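Local coordinates for protein inactive Zymogen C11 Protease (Parabacteroides distasonis, PDB 6MZO) that is a clostripain-like C11 cysteine peptidase captured as an inactive zymogen, and probably cleaves peptide bonds once activated, at residues 26-30 with 54-58; 264-270 with 312-316; 271-275 with 334-340. All blocks are in the same frame, centred on the assembly; numbering follows the deposited sequence.

Contact 1 (26-30 with 54-58)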
# COMPACT_ATOMS: atom_id res chain seq x y z
N SER A 26 0.15 18.39 -3.96
CA SER A 26 -0.97 18.56 -4.88
C SER A 26 -0.60 18.50 -6.40
O SER A 26 -1.40 18.06 -7.26
CB SER A 26 -1.64 19.91 -4.57
OG SER A 26 -2.88 19.97 -5.22
N GLY A 27 0.60 19.01 -6.71
CA GLY A 27 1.16 18.91 -8.06
C GLY A 27 1.23 17.48 -8.55
O GLY A 27 1.03 17.16 -9.73
N TYR A 28 1.57 16.60 -7.62
CA TYR A 28 1.65 15.19 -7.96
C TYR A 28 0.28 14.57 -8.27
O TYR A 28 0.16 13.62 -9.05
CB TYR A 28 2.31 14.41 -6.84
CG TYR A 28 3.78 14.68 -6.80
CD1 TYR A 28 4.57 14.45 -7.92
CD2 TYR A 28 4.38 15.20 -5.68
CE1 TYR A 28 5.93 14.72 -7.92
CE2 TYR A 28 5.75 15.46 -5.66
CZ TYR A 28 6.52 15.22 -6.79
OH TYR A 28 7.87 15.50 -6.76
N VAL A 29 -0.76 15.08 -7.62
CA VAL A 29 -2.09 14.58 -7.91
C VAL A 29 -2.42 14.95 -9.35
O VAL A 29 -2.89 14.12 -10.11
CB VAL A 29 -3.19 15.18 -6.98
CG1 VAL A 29 -4.56 14.71 -7.43
CG2 VAL A 29 -2.96 14.72 -5.53
N SER A 30 -2.16 16.20 -9.70
CA SER A 30 -2.39 16.60 -11.11
C SER A 30 -1.60 15.78 -12.13
O SER A 30 -2.14 15.40 -13.20
CB SER A 30 -2.03 18.09 -11.33
OG SER A 30 -2.74 18.93 -10.44
N THR A 54 -10.69 13.63 -5.55
CA THR A 54 -9.53 14.46 -5.23
C THR A 54 -9.87 15.51 -4.20
O THR A 54 -11.04 15.94 -4.07
CB THR A 54 -8.96 15.19 -6.46
OG1 THR A 54 -9.95 16.12 -6.94
CG2 THR A 54 -8.56 14.23 -7.59
N ASP A 55 -8.83 15.98 -3.50
CA ASP A 55 -8.96 17.10 -2.54
C ASP A 55 -7.73 18.00 -2.67
O ASP A 55 -6.92 18.12 -1.76
CB ASP A 55 -9.12 16.55 -1.12
CG ASP A 55 -9.20 17.65 -0.05
OD1 ASP A 55 -9.77 18.73 -0.30
OD2 ASP A 55 -8.70 17.38 1.04
N LYS A 56 -7.59 18.67 -3.79
CA LYS A 56 -6.37 19.41 -4.01
C LYS A 56 -6.41 20.73 -3.27
O LYS A 56 -7.47 21.32 -3.01
CB LYS A 56 -6.18 19.69 -5.50
CG LYS A 56 -5.92 18.40 -6.31
CD LYS A 56 -5.29 18.71 -7.65
CE LYS A 56 -6.33 18.96 -8.73
NZ LYS A 56 -5.72 19.17 -10.07
N GLN A 57 -5.22 21.22 -2.95
CA GLN A 57 -5.15 22.53 -2.34
C GLN A 57 -5.65 23.58 -3.34
O GLN A 57 -5.41 23.48 -4.55
CB GLN A 57 -3.74 22.81 -1.88
CG GLN A 57 -2.72 22.89 -2.97
CD GLN A 57 -1.42 23.44 -2.42
OE1 GLN A 57 -1.36 23.83 -1.25
NE2 GLN A 57 -0.37 23.46 -3.23
N ASN A 58 -6.39 24.56 -2.83
CA ASN A 58 -7.05 25.57 -3.65
C ASN A 58 -8.07 24.97 -4.59
O ASN A 58 -8.28 25.47 -5.70
CB ASN A 58 -6.03 26.41 -4.42
CG ASN A 58 -5.14 27.23 -3.51
OD1 ASN A 58 -3.92 27.30 -3.70
ND2 ASN A 58 -5.75 27.85 -2.50

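Contact 2 (264-270 with 312-316)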
# COMPACT_ATOMS: atom_id res chain seq x y z
N ILE A 264 17.88 -2.75 5.62
CA ILE A 264 16.92 -1.65 5.87
C ILE A 264 15.77 -1.65 4.85
O ILE A 264 16.02 -1.89 3.66
CB ILE A 264 17.65 -0.29 5.79
CG1 ILE A 264 18.52 -0.14 6.98
CG2 ILE A 264 16.63 0.91 5.76
CD1 ILE A 264 19.53 0.97 6.76
N MET A 265 14.54 -1.35 5.30
CA MET A 265 13.45 -1.08 4.33
C MET A 265 12.99 0.36 4.49
O MET A 265 12.75 1.02 3.48
CB MET A 265 12.26 -2.06 4.54
CG MET A 265 12.64 -3.44 3.97
SD MET A 265 12.48 -3.50 2.13
CE MET A 265 14.04 -4.23 1.62
N GLU A 266 12.88 0.83 5.73
CA GLU A 266 12.45 2.20 5.99
C GLU A 266 13.65 3.09 6.32
O GLU A 266 14.54 2.69 7.06
CB GLU A 266 11.44 2.23 7.13
CG GLU A 266 11.00 3.63 7.53
CD GLU A 266 11.55 4.04 8.89
OE1 GLU A 266 11.48 3.23 9.83
OE2 GLU A 266 12.05 5.18 9.01
N TYR A 267 13.65 4.30 5.77
CA TYR A 267 14.73 5.25 6.01
C TYR A 267 14.22 6.68 6.05
O TYR A 267 14.50 7.47 5.15
CB TYR A 267 15.82 5.10 4.94
CG TYR A 267 17.15 5.68 5.34
CD1 TYR A 267 17.97 5.03 6.25
CD2 TYR A 267 17.59 6.89 4.81
CE1 TYR A 267 19.20 5.55 6.62
CE2 TYR A 267 18.81 7.43 5.18
CZ TYR A 267 19.61 6.75 6.08
OH TYR A 267 20.83 7.28 6.44
N LEU A 268 13.48 7.02 7.10
CA LEU A 268 12.93 8.36 7.26
C LEU A 268 13.86 9.21 8.12
O LEU A 268 13.82 10.44 8.07
CB LEU A 268 11.54 8.30 7.88
CG LEU A 268 10.47 7.54 7.08
CD1 LEU A 268 9.38 7.01 8.00
CD2 LEU A 268 9.88 8.43 6.00
N THR A 269 14.68 8.55 8.92
CA THR A 269 15.62 9.23 9.80
C THR A 269 16.96 8.49 9.74
O THR A 269 17.03 7.31 9.33
CB THR A 269 15.11 9.26 11.26
OG1 THR A 269 15.00 7.93 11.78
CG2 THR A 269 13.76 9.92 11.35
N PRO A 270 18.03 9.18 10.09
CA PRO A 270 19.34 8.57 9.96
C PRO A 270 19.76 7.66 11.11
O PRO A 270 20.66 6.89 10.90
CB PRO A 270 20.26 9.78 9.89
CG PRO A 270 19.55 10.84 10.69
CD PRO A 270 18.12 10.65 10.27
N VAL A 312 14.99 4.09 -3.25
CA VAL A 312 15.11 5.53 -3.11
C VAL A 312 14.32 6.08 -1.90
O VAL A 312 13.25 5.59 -1.54
CB VAL A 312 14.64 6.24 -4.39
CG1 VAL A 312 13.15 6.04 -4.62
CG2 VAL A 312 15.09 7.70 -4.32
N TYR A 313 14.90 7.08 -1.24
CA TYR A 313 14.30 7.68 -0.03
C TYR A 313 14.30 9.19 -0.11
O TYR A 313 15.22 9.81 -0.68
CB TYR A 313 15.04 7.24 1.26
CG TYR A 313 14.98 5.74 1.40
CD1 TYR A 313 13.89 5.14 2.02
CD2 TYR A 313 15.99 4.93 0.85
CE1 TYR A 313 13.79 3.76 2.14
CE2 TYR A 313 15.89 3.53 0.94
CZ TYR A 313 14.79 2.96 1.56
OH TYR A 313 14.71 1.57 1.66
N ALA A 314 13.30 9.81 0.52
CA ALA A 314 13.23 11.28 0.53
C ALA A 314 14.30 11.91 1.42
O ALA A 314 14.83 12.99 1.13
CB ALA A 314 11.87 11.73 0.97
N TYR A 315 14.60 11.25 2.53
CA TYR A 315 15.59 11.78 3.44
C TYR A 315 16.98 11.60 2.86
O TYR A 315 17.33 10.50 2.48
CB TYR A 315 15.52 11.09 4.81
CG TYR A 315 16.63 11.58 5.71
CD1 TYR A 315 16.48 12.74 6.44
CD2 TYR A 315 17.84 10.90 5.80
CE1 TYR A 315 17.50 13.22 7.24
CE2 TYR A 315 18.88 11.37 6.60
CZ TYR A 315 18.69 12.53 7.31
OH TYR A 315 19.72 13.01 8.11
N PRO A 316 17.83 12.64 2.89
CA PRO A 316 17.58 14.00 3.38
C PRO A 316 17.19 14.94 2.27
O PRO A 316 17.77 14.87 1.20
CB PRO A 316 18.93 14.41 4.02
CG PRO A 316 19.97 13.69 3.23
CD PRO A 316 19.27 12.40 2.67
O HOH W 1 12.87 9.03 3.68

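Contact 3 (271-275 with 334-340)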
# COMPACT_ATOMS: atom_id res chain seq x y z
N ASN A 271 19.14 7.73 12.28
CA ASN A 271 19.64 6.94 13.43
C ASN A 271 18.86 5.68 13.83
O ASN A 271 19.47 4.65 14.14
CB ASN A 271 19.71 7.84 14.63
CG ASN A 271 20.82 8.82 14.51
OD1 ASN A 271 21.97 8.41 14.44
ND2 ASN A 271 20.49 10.12 14.44
N TYR A 272 17.56 5.79 13.95
CA TYR A 272 16.75 4.61 14.26
C TYR A 272 15.80 4.38 13.09
O TYR A 272 15.29 5.36 12.52
CB TYR A 272 15.97 4.76 15.57
CG TYR A 272 16.88 4.76 16.77
CD1 TYR A 272 17.40 3.56 17.27
CD2 TYR A 272 17.23 5.92 17.38
CE1 TYR A 272 18.25 3.53 18.34
CE2 TYR A 272 18.09 5.91 18.42
CZ TYR A 272 18.57 4.72 18.91
OH TYR A 272 19.42 4.78 20.00
N HIS A 273 15.60 3.12 12.73
CA HIS A 273 14.64 2.77 11.67
C HIS A 273 13.66 1.79 12.28
O HIS A 273 14.06 0.98 13.12
CB HIS A 273 15.34 2.12 10.44
CG HIS A 273 16.63 2.77 10.09
ND1 HIS A 273 16.70 4.10 9.73
CD2 HIS A 273 17.91 2.32 10.11
CE1 HIS A 273 17.98 4.45 9.57
NE2 HIS A 273 18.74 3.39 9.78
N ALA A 274 12.40 1.82 11.84
CA ALA A 274 11.38 0.91 12.34
C ALA A 274 11.32 -0.35 11.47
O ALA A 274 11.16 -1.45 12.02
CB ALA A 274 10.02 1.63 12.33
N LEU A 275 11.41 -0.18 10.15
CA LEU A 275 11.08 -1.32 9.28
C LEU A 275 12.27 -1.86 8.54
O LEU A 275 13.05 -1.10 7.93
CB LEU A 275 10.00 -0.92 8.25
CG LEU A 275 8.83 -0.15 8.77
CD1 LEU A 275 7.85 0.13 7.57
CD2 LEU A 275 8.07 -0.98 9.79
N TYR A 334 8.07 -4.50 11.18
CA TYR A 334 8.59 -3.76 12.36
C TYR A 334 9.57 -4.65 13.13
O TYR A 334 9.28 -5.83 13.38
CB TYR A 334 7.44 -3.32 13.32
CG TYR A 334 7.97 -2.55 14.54
CD1 TYR A 334 8.67 -1.35 14.36
CD2 TYR A 334 7.75 -3.02 15.86
CE1 TYR A 334 9.21 -0.67 15.45
CE2 TYR A 334 8.26 -2.30 16.96
CZ TYR A 334 8.98 -1.14 16.73
OH TYR A 334 9.46 -0.42 17.79
N VAL A 335 10.69 -4.05 13.60
CA VAL A 335 11.62 -4.82 14.44
C VAL A 335 11.63 -4.13 15.83
O VAL A 335 12.17 -3.05 15.96
CB VAL A 335 13.03 -4.80 13.83
CG1 VAL A 335 14.05 -5.42 14.83
CG2 VAL A 335 13.01 -5.59 12.47
N PRO A 336 11.09 -4.81 16.86
CA PRO A 336 11.13 -4.20 18.18
C PRO A 336 12.58 -3.96 18.65
O PRO A 336 13.51 -4.76 18.44
CB PRO A 336 10.47 -5.24 19.08
CG PRO A 336 9.38 -5.85 18.11
CD PRO A 336 10.16 -5.97 16.79
N GLN A 337 12.75 -2.81 19.28
CA GLN A 337 14.07 -2.34 19.69
C GLN A 337 14.01 -1.70 21.06
O GLN A 337 13.05 -0.98 21.40
CB GLN A 337 14.63 -1.34 18.67
CG GLN A 337 14.89 -1.97 17.30
CD GLN A 337 15.04 -0.94 16.20
OE1 GLN A 337 16.01 -0.14 16.18
NE2 GLN A 337 14.06 -0.92 15.28
N GLU A 338 15.03 -1.96 21.85
CA GLU A 338 15.08 -1.46 23.22
C GLU A 338 15.01 0.07 23.24
O GLU A 338 14.41 0.69 24.14
CB GLU A 338 16.35 -1.95 23.90
CG GLU A 338 16.37 -1.66 25.41
CD GLU A 338 17.63 -2.17 26.09
OE1 GLU A 338 18.43 -2.90 25.47
OE2 GLU A 338 17.84 -1.82 27.26
N ALA A 339 15.57 0.69 22.21
CA ALA A 339 15.71 2.14 22.20
C ALA A 339 14.42 2.85 21.78
O ALA A 339 14.35 4.08 21.84
CB ALA A 339 16.84 2.54 21.29
N LEU A 340 13.42 2.07 21.37
CA LEU A 340 12.14 2.59 20.88
C LEU A 340 10.92 2.20 21.71
O LEU A 340 9.96 1.64 21.17
CB LEU A 340 11.94 2.13 19.43
CG LEU A 340 13.13 2.45 18.52
CD1 LEU A 340 12.89 2.06 17.12
CD2 LEU A 340 13.32 3.94 18.59
O HOH W 2 17.07 1.05 14.01

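Contact 1 (26-30 with 54-58)
The loop 54-58 leaves the end of strand 49-54 and runs past the first turn of helix 26-43. Thr54, on strand 49-54, makes an apolar touch, with its CG2 4.0 Å from CG1 of Val29. Asp55 turns its side chain away from the helix. Its OD2 is hydrogen-bonded to Ser87 instead.

Lys56 does most of the work. Its CA sits 5.5 Å from the CA of Ser26, and its CB lies 3.3 Å from Ser26 OG. The aliphatic chain then runs along the helix, with CD 4.1 Å from Val29 CG1. A bend at chi3, near -89°, helps to bring the ammonium group to the next turn, where NZ donates to Ser30 OG at 3.0 Å. NZ also has a long, weak ion pair with Glu59. Ser26 and Ser30 are four residues apart, so one lysine spans a full helical turn; the backbone bond from Ser30 N to Ser26 O, 3.2 Å, belongs to that turn.

Gln57 follows. Its backbone N makes a weak hydrogen bond to Ser26 OG, 3.5 Å, and its CG packs 3.6 Å from Ser26 CB.

Strand 14-19, helix 26-43 and strand 49-54 form a beta-alpha-beta crossover, because the two strands are parallel neighbours in the main sheet. The contact ties the start of the connecting helix to the exit of its second strand. Towards the sheet, Val29 and Thr54 both touch Phe19 of strand 14-19, and Val29 also meets Trp114 of strand 109-115.

Contact 2 (264-270 with 312-316)
Three tyrosines, Tyr267, Tyr313 and Tyr315, form an aromatic cluster between two pieces of chain that are largely loop. Tyr267 points its ring edge to the face of Tyr313. The centroids are 5.8 Å apart and the planes meet at 63°. Tyr267 CB sits over that same ring, 3.7 Å from its centroid, as a CH-pi contact. On the other partner, Tyr267 CE2 comes within 3.7 Å of Tyr315 CD2, with the two rings oblique.

Pro270 adds to this packing. Its N lies over the face of the Tyr315 ring, and its CD is 3.6 Å from Tyr315 CZ. The peptide after Tyr315, leading to Pro316, is cis. Leu323 of strand 321-324 touches both Tyr267 and Tyr313.

One side-chain hydrogen bond and one water bridge cross the contact. Tyr313 OH donates to Met265 O at 2.7 Å. Water 1 donates to Tyr267 O at 2.7 Å and accepts from Tyr315 N at 3.0 Å. Within 264-270, Glu266 OE2 takes the hydrogen of Leu268 N at 3.0 Å, while Glu266 OE1 binds Ala274 N.

No beta pairing joins these two segments. A tyrosine hydroxyl and a water instead satisfy backbone groups of the 264-270 loop, and the clustered tyrosine rings, with Pro270, supply the apolar contact. The loop is thus fixed against the end of strand 310-313 mainly by side chains and solvent.

Contact 3 (271-275 with 334-340)
Gln337 fills the gap where the two segments draw apart. At Leu275 and Tyr334 they are close, with CA atoms 4.7 Å apart in an antiparallel non-hydrogen-bonded pair. Further on they diverge, and the CA atoms of Tyr272 and Leu340 are 8.3 Å apart. The Gln337 side chain reaches across this widening space. Its NE2 donates to His273 O at 2.9 Å, and also to Val335 O at 2.9 Å. Its OE1 accepts from water 2 at 2.7 Å, and the water accepts from His273 N at 2.8 Å. The amide thus bridges the two carbonyl oxygens through NE2 and reaches His273 N through OE1 and water 2.

The Tyr272 ring fits against the turn formed by Gln337 to Leu340, a type I beta turn closed by Leu340 N to Gln337 O, 3.1 Å. Tyr272 CE1 presses on Ala339 CB at 3.4 Å, and CG meets Leu340 CD2 at 4.1 Å. Gln337 OE1 lies at the ring edge.

Where the segments come together, the small Ala274 CB packs 3.9 Å from Tyr334 CD1. Leu275 CD2 lies 4.3 Å from Tyr334 CB. Val335 N donates to Ala274 O at 3.1 Å, and Tyr334 CA makes a CA-H...O contact with that same Ala274 O at 3.5 Å.

The contact includes one end of the two-stranded sheet of 275-277 and 332-334, through the Leu275-Tyr334 pair. Leu340 is the N-cap residue of helix 341-347, whose Leu343 packs on Ala274 and Tyr334, and whose Asn344 binds Tyr334 OH. Val335 and Pro336 rest on Tyr281 of helix 278-283.

Contact 1 comes first in the chain and closes before the others open. It belongs to the main mixed sheet and its crossover helix. Its centre is about 25 Å from that of contact 2 and about 33 Å from that of contact 3, and it touches neither. Contacts 2 and 3 have centres about 13 Å apart and alternate along the chain: 264-270, 271-275, 312-316, 334-340. The continuous segment 264-275 is therefore held by two later segments, each including the end of a strand of a small two-stranded sheet. Glu266 joins the two contacts through probable hydrogen bonds to Ala274 and Leu275. Contacts 2 and 3 thus form one connected region later in the chain, which does not touch contact 1.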